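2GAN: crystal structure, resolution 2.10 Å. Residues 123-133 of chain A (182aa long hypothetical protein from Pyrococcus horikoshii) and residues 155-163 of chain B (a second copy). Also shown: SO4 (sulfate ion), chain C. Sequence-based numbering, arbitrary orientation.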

ATOM      1  N   ILE A 123     -10.458  13.382   8.914  1.00 21.05           N
ATOM      2  CA  ILE A 123     -11.490  13.424   7.881  1.00 22.03           C
ATOM      3  C   ILE A 123     -11.928  12.029   7.430  1.00 21.50           C
ATOM      4  O   ILE A 123     -13.121  11.758   7.307  1.00 23.74           O
ATOM      5  N   GLY A 124     -10.966  11.150   7.181  1.00 20.17           N
ATOM      6  CA  GLY A 124     -11.295   9.804   6.759  1.00 20.49           C
ATOM      7  C   GLY A 124     -12.144   9.076   7.789  1.00 22.08           C
ATOM      8  O   GLY A 124     -13.137   8.429   7.442  1.00 19.83           O
ATOM      9  N   SER A 125     -11.759   9.185   9.059  1.00 20.76           N
ATOM     10  CA  SER A 125     -12.495   8.527  10.134  1.00 21.94           C
ATOM     11  C   SER A 125     -13.945   9.002  10.184  1.00 21.80           C
ATOM     12  O   SER A 125     -14.857   8.195  10.347  1.00 23.43           O
ATOM     13  N   THR A 126     -14.139  10.312  10.041  1.00 21.28           N
ATOM     14  CA  THR A 126     -15.463  10.928  10.082  1.00 21.31           C
ATOM     15  C   THR A 126     -16.321  10.443   8.929  1.00 22.33           C
ATOM     16  O   THR A 126     -17.501  10.114   9.105  1.00 23.60           O
ATOM     17  N   LEU A 127     -15.735  10.420   7.738  1.00 21.57           N
ATOM     18  CA  LEU A 127     -16.466   9.958   6.575  1.00 21.45           C
ATOM     19  C   LEU A 127     -16.852   8.492   6.751  1.00 20.84           C
ATOM     20  O   LEU A 127     -18.036   8.159   6.735  1.00 21.29           O
ATOM     21  N   LEU A 128     -15.862   7.626   6.957  1.00 19.48           N
ATOM     22  CA  LEU A 128     -16.115   6.193   7.112  1.00 21.20           C
ATOM     23  C   LEU A 128     -17.167   5.911   8.188  1.00 24.16           C
ATOM     24  O   LEU A 128     -18.129   5.177   7.944  1.00 22.55           O
ATOM     25  N   GLU A 129     -16.991   6.498   9.371  1.00 24.70           N
ATOM     26  CA  GLU A 129     -17.948   6.315  10.458  1.00 27.11           C
ATOM     27  C   GLU A 129     -19.345   6.712   9.996  1.00 26.17           C
ATOM     28  O   GLU A 129     -20.321   6.005  10.239  1.00 26.87           O
ATOM     29  N   PHE A 130     -19.448   7.856   9.333  1.00 25.42           N
ATOM     30  CA  PHE A 130     -20.747   8.305   8.847  1.00 26.46           C
ATOM     31  C   PHE A 130     -21.339   7.276   7.878  1.00 25.89           C
ATOM     32  O   PHE A 130     -22.505   6.921   7.985  1.00 26.02           O
ATOM     33  N   ALA A 131     -20.513   6.790   6.952  1.00 25.31           N
ATOM     34  CA  ALA A 131     -20.935   5.820   5.949  1.00 22.31           C
ATOM     35  C   ALA A 131     -21.382   4.497   6.551  1.00 21.36           C
ATOM     36  O   ALA A 131     -22.395   3.930   6.144  1.00 21.96           O
ATOM     37  N   VAL A 132     -20.618   3.990   7.507  1.00 19.73           N
ATOM     38  CA  VAL A 132     -20.975   2.739   8.131  1.00 18.71           C
ATOM     39  C   VAL A 132     -22.326   2.874   8.826  1.00 22.61           C
ATOM     40  O   VAL A 132     -23.194   2.000   8.690  1.00 20.64           O
ATOM     41  N   LYS A 133     -22.521   3.969   9.560  1.00 23.90           N
ATOM     42  CA  LYS A 133     -23.796   4.179  10.257  1.00 25.07           C
ATOM     43  C   LYS A 133     -24.963   4.404   9.297  1.00 25.04           C
ATOM     44  O   LYS A 133     -26.066   3.902   9.527  1.00 26.04           O
TER
ATOM     45  N   TYR B 155      -5.184  -2.100   4.851  1.00 23.38           N
ATOM     46  CA  TYR B 155      -4.601  -1.767   6.154  1.00 23.31           C
ATOM     47  C   TYR B 155      -5.507  -0.797   6.917  1.00 22.40           C
ATOM     48  O   TYR B 155      -5.827  -1.014   8.089  1.00 19.73           O
ATOM     49  N   TYR B 156      -5.947   0.257   6.241  1.00 22.35           N
ATOM     50  CA  TYR B 156      -6.808   1.242   6.876  1.00 23.44           C
ATOM     51  C   TYR B 156      -8.144   0.632   7.282  1.00 24.03           C
ATOM     52  O   TYR B 156      -8.589   0.797   8.421  1.00 26.73           O
ATOM     53  N   TYR B 157      -8.790  -0.080   6.365  1.00 23.65           N
ATOM     54  CA  TYR B 157     -10.080  -0.690   6.692  1.00 24.00           C
ATOM     55  C   TYR B 157      -9.997  -1.739   7.799  1.00 24.59           C
ATOM     56  O   TYR B 157     -10.872  -1.804   8.649  1.00 22.23           O
HETATM   57  N   MSE B 158      -8.958  -2.563   7.775  1.00 28.76           N
HETATM   58  CA  MSE B 158      -8.813  -3.598   8.779  1.00 34.03           C
HETATM   59  C   MSE B 158      -8.645  -2.983  10.165  1.00 33.46           C
HETATM   60  O   MSE B 158      -9.047  -3.570  11.169  1.00 32.76           O
ATOM     61  N   LYS B 159      -8.071  -1.786  10.204  1.00 34.57           N
ATOM     62  CA  LYS B 159      -7.879  -1.059  11.451  1.00 35.10           C
ATOM     63  C   LYS B 159      -9.219  -0.493  11.911  1.00 35.58           C
ATOM     64  O   LYS B 159      -9.388  -0.151  13.080  1.00 35.41           O
ATOM     65  N   LYS B 160     -10.171  -0.397  10.983  1.00 36.42           N
ATOM     66  CA  LYS B 160     -11.492   0.150  11.280  1.00 35.01           C
ATOM     67  C   LYS B 160     -12.627  -0.868  11.418  1.00 33.24           C
ATOM     68  O   LYS B 160     -13.790  -0.542  11.176  1.00 32.34           O
ATOM     69  N   GLY B 161     -12.291  -2.094  11.802  1.00 32.52           N
ATOM     70  CA  GLY B 161     -13.312  -3.110  11.993  1.00 32.46           C
ATOM     71  C   GLY B 161     -13.661  -3.964  10.789  1.00 33.47           C
ATOM     72  O   GLY B 161     -14.597  -4.761  10.844  1.00 34.23           O
ATOM     73  N   PHE B 162     -12.927  -3.807   9.695  1.00 31.62           N
ATOM     74  CA  PHE B 162     -13.213  -4.609   8.518  1.00 30.42           C
ATOM     75  C   PHE B 162     -12.387  -5.882   8.518  1.00 31.57           C
ATOM     76  O   PHE B 162     -11.213  -5.887   8.901  1.00 31.83           O
ATOM     77  N   ARG B 163     -13.015  -6.971   8.095  1.00 32.76           N
ATOM     78  CA  ARG B 163     -12.358  -8.268   8.053  1.00 33.78           C
ATOM     79  C   ARG B 163     -12.552  -8.879   6.669  1.00 32.67           C
ATOM     80  O   ARG B 163     -13.573  -8.652   6.019  1.00 30.91           O
TER

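What fills the apolar centre of this contact? A:Leu128 does: it points toward chain B and has the largest covered area of any residue here. Its rotamer is chi1 t, chi2 p, and both of its methyls lie against the rings of B:Tyr157 and B:Phe162. CD1 of A:Leu128 lies 3.9 Å from CE1 of B:Tyr157 and 4.2 Å from CE2 of B:Phe162; CD2 of A:Leu128 lies 4.1 Å from CE1 of B:Tyr156 and 3.6 Å from CG of B:Lys160. Both tyrosines offer the leucine their ring edges.

How does the apolar patch continue along the helix? One turn on, A:Val132 (chi1 t) also points toward chain B, and its CG2 comes within 4.4 Å of CZ of B:Phe162. That phenylalanine, chi1 m, therefore spans both aliphatic residues. B:Tyr157, also chi1 m, starts sideways, but its end comes nearer to reach A:Leu128.

Why can B:Tyr156 come so close to the chain A backbone? Its chi1 is t, and its hydroxyl arrives where A:Gly124 has no side chain: OH of B:Tyr156 is 3.3 Å from C of A:Gly124, and a CB there would clash with it. The OH of B:Tyr156 is also 3.2 Å from N of A:Ser125, but the angle is too poor for a hydrogen bond.

What satisfies the polar edge? A sulfate, probably from the crystallisation liquor, bridges the two chains. N of A:Gly124 donates to sulfate O3 at 2.8 Å. Sulfate O4 accepts from A:Ser125, from N at 2.9 Å and OG at 2.8 Å. OH of B:Tyr156 donates to sulfate O2 at 2.8 Å. B:Lys160 points toward chain A, with chi1 between wells at -101° and chi2 p; its aliphatic part packs on A:Leu128, and its NZ gives OG of A:Ser125 (chi1 m) a weak hydrogen bond at 3.3 Å.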

ATOM      1  CB  ILE A 123     -11.021  14.231   6.643  1.00 22.10           C
ATOM      2  CG1 ILE A 123     -10.694  15.668   7.046  1.00 19.90           C
ATOM      3  CG2 ILE A 123     -12.135  14.272   5.598  1.00 21.34           C
ATOM      4  CD1 ILE A 123     -10.038  16.465   5.946  1.00 18.42           C
ATOM      5  CB  SER A 125     -11.828   8.802  11.488  1.00 21.36           C
ATOM      6  OG  SER A 125     -10.489   8.330  11.500  1.00 24.63           O
ATOM      7  CB  THR A 126     -15.353  12.470  10.002  1.00 21.73           C
ATOM      8  OG1 THR A 126     -14.759  12.968  11.204  1.00 22.03           O
ATOM      9  CG2 THR A 126     -16.724  13.109   9.805  1.00 19.64           C
ATOM     10  CB  LEU A 127     -15.626  10.152   5.306  1.00 22.91           C
ATOM     11  CG  LEU A 127     -15.563  11.596   4.786  1.00 23.89           C
ATOM     12  CD1 LEU A 127     -14.637  11.679   3.585  1.00 25.34           C
ATOM     13  CD2 LEU A 127     -16.969  12.049   4.398  1.00 23.94           C
ATOM     14  CB  LEU A 128     -14.811   5.453   7.433  1.00 21.20           C
ATOM     15  CG  LEU A 128     -14.815   3.920   7.347  1.00 21.84           C
ATOM     16  CD1 LEU A 128     -15.321   3.461   5.976  1.00 21.74           C
ATOM     17  CD2 LEU A 128     -13.407   3.403   7.590  1.00 20.65           C
ATOM     18  CB  GLU A 129     -17.552   7.163  11.673  1.00 29.58           C
ATOM     19  CG  GLU A 129     -18.635   7.230  12.749  1.00 37.59           C
ATOM     20  CD  GLU A 129     -18.254   8.124  13.921  1.00 43.25           C
ATOM     21  OE1 GLU A 129     -17.933   9.318  13.690  1.00 44.66           O
ATOM     22  OE2 GLU A 129     -18.285   7.627  15.075  1.00 44.93           O
ATOM     23  CB  PHE A 130     -20.610   9.659   8.150  1.00 26.40           C
ATOM     24  CG  PHE A 130     -21.913  10.244   7.694  1.00 28.54           C
ATOM     25  CD1 PHE A 130     -22.464   9.878   6.473  1.00 28.54           C
ATOM     26  CD2 PHE A 130     -22.597  11.159   8.488  1.00 28.74           C
ATOM     27  CE1 PHE A 130     -23.674  10.421   6.044  1.00 30.27           C
ATOM     28  CE2 PHE A 130     -23.809  11.706   8.069  1.00 29.64           C
ATOM     29  CZ  PHE A 130     -24.347  11.332   6.842  1.00 29.71           C
ATOM     30  CB  ALA A 131     -19.808   5.580   4.949  1.00 20.94           C
ATOM     31  CB  VAL A 132     -19.901   2.308   9.133  1.00 20.21           C
ATOM     32  CG1 VAL A 132     -20.416   1.175   9.992  1.00 18.38           C
ATOM     33  CG2 VAL A 132     -18.644   1.882   8.377  1.00 16.74           C
ATOM     34  CB  LYS A 133     -23.693   5.353  11.237  1.00 26.05           C
ATOM     35  CG  LYS A 133     -23.208   4.924  12.618  1.00 31.40           C
ATOM     36  CD  LYS A 133     -22.879   6.105  13.523  1.00 33.46           C
ATOM     37  CE  LYS A 133     -22.192   5.621  14.799  1.00 34.57           C
ATOM     38  NZ  LYS A 133     -21.503   6.731  15.514  1.00 37.27           N
TER
ATOM     39  CB  TYR B 155      -3.188  -1.177   5.957  1.00 24.83           C
ATOM     40  CG  TYR B 155      -2.469  -0.711   7.225  1.00 25.36           C
ATOM     41  CD1 TYR B 155      -2.660   0.577   7.728  1.00 26.80           C
ATOM     42  CD2 TYR B 155      -1.599  -1.554   7.910  1.00 23.88           C
ATOM     43  CE1 TYR B 155      -2.002   1.021   8.885  1.00 27.58           C
ATOM     44  CE2 TYR B 155      -0.937  -1.128   9.067  1.00 26.54           C
ATOM     45  CZ  TYR B 155      -1.147   0.160   9.550  1.00 27.38           C
ATOM     46  OH  TYR B 155      -0.530   0.577  10.705  1.00 29.91           O
ATOM     47  CB  TYR B 156      -7.017   2.425   5.930  1.00 21.75           C
ATOM     48  CG  TYR B 156      -7.681   3.638   6.550  1.00 22.53           C
ATOM     49  CD1 TYR B 156      -9.071   3.779   6.546  1.00 22.32           C
ATOM     50  CD2 TYR B 156      -6.912   4.679   7.090  1.00 23.61           C
ATOM     51  CE1 TYR B 156      -9.680   4.929   7.053  1.00 21.87           C
ATOM     52  CE2 TYR B 156      -7.511   5.832   7.602  1.00 21.46           C
ATOM     53  CZ  TYR B 156      -8.895   5.948   7.576  1.00 23.77           C
ATOM     54  OH  TYR B 156      -9.497   7.090   8.052  1.00 24.71           O
ATOM     55  CB  TYR B 157     -10.699  -1.349   5.465  1.00 21.15           C
ATOM     56  CG  TYR B 157     -11.259  -0.381   4.454  1.00 21.21           C
ATOM     57  CD1 TYR B 157     -12.144   0.632   4.837  1.00 19.76           C
ATOM     58  CD2 TYR B 157     -10.949  -0.511   3.106  1.00 17.06           C
ATOM     59  CE1 TYR B 157     -12.705   1.486   3.895  1.00 18.17           C
ATOM     60  CE2 TYR B 157     -11.507   0.331   2.161  1.00 17.41           C
ATOM     61  CZ  TYR B 157     -12.380   1.321   2.558  1.00 15.76           C
ATOM     62  OH  TYR B 157     -12.939   2.142   1.615  1.00 20.03           O
HETATM   63  CB  MSE B 158      -7.648  -4.514   8.415  1.00 38.88           C
HETATM   64  CG  MSE B 158      -7.903  -5.270   7.107  1.00 48.32           C
HETATM   65 SE   MSE B 158      -6.647  -6.694   6.715  1.00 63.50          SE
HETATM   66  CE  MSE B 158      -5.305  -5.674   5.768  1.00 55.49           C
ATOM     67  CB  LYS B 159      -6.902   0.097  11.239  1.00 36.95           C
ATOM     68  CG  LYS B 159      -5.450  -0.303  11.065  1.00 38.94           C
ATOM     69  CD  LYS B 159      -4.844  -0.735  12.386  1.00 41.84           C
ATOM     70  CE  LYS B 159      -3.427  -0.205  12.519  1.00 40.61           C
ATOM     71  NZ  LYS B 159      -3.416   1.290  12.474  1.00 40.64           N
ATOM     72  CB  LYS B 160     -11.872   1.179  10.218  1.00 37.60           C
ATOM     73  CG  LYS B 160     -11.698   2.628  10.647  1.00 41.34           C
ATOM     74  CD  LYS B 160     -10.270   2.949  11.022  1.00 43.21           C
ATOM     75  CE  LYS B 160     -10.052   4.455  11.115  1.00 45.42           C
ATOM     76  NZ  LYS B 160     -10.943   5.101  12.114  1.00 46.80           N
ATOM     77  CB  PHE B 162     -12.961  -3.794   7.254  1.00 27.58           C
ATOM     78  CG  PHE B 162     -14.065  -2.819   6.931  1.00 23.57           C
ATOM     79  CD1 PHE B 162     -15.120  -3.194   6.105  1.00 22.39           C
ATOM     80  CD2 PHE B 162     -14.046  -1.527   7.445  1.00 20.19           C
ATOM     81  CE1 PHE B 162     -16.137  -2.295   5.794  1.00 21.16           C
ATOM     82  CE2 PHE B 162     -15.063  -0.614   7.140  1.00 19.17           C
ATOM     83  CZ  PHE B 162     -16.108  -1.002   6.311  1.00 21.32           C
ATOM     84  CB  ARG B 163     -12.970  -9.175   9.126  1.00 38.54           C
ATOM     85  CG  ARG B 163     -12.019 -10.195   9.728  1.00 46.19           C
ATOM     86  CD  ARG B 163     -11.702 -11.339   8.769  1.00 52.41           C
ATOM     87  NE  ARG B 163     -10.777 -12.304   9.366  1.00 56.08           N
ATOM     88  CZ  ARG B 163     -10.291 -13.369   8.735  1.00 58.65           C
ATOM     89  NH1 ARG B 163      -9.453 -14.187   9.363  1.00 58.47           N
ATOM     90  NH2 ARG B 163     -10.635 -13.615   7.472  1.00 58.62           N
TER
HETATM   91  S   SO4 C1201      -7.935  10.131   9.033  1.00 24.69           S
HETATM   92  O1  SO4 C1201      -6.860  10.978   9.575  1.00 30.26           O
HETATM   93  O2  SO4 C1201      -7.469   8.741   8.991  1.00 26.63           O
HETATM   94  O3  SO4 C1201      -8.270  10.589   7.671  1.00 29.61           O
HETATM   95  O4  SO4 C1201      -9.131  10.219   9.873  1.00 25.77           O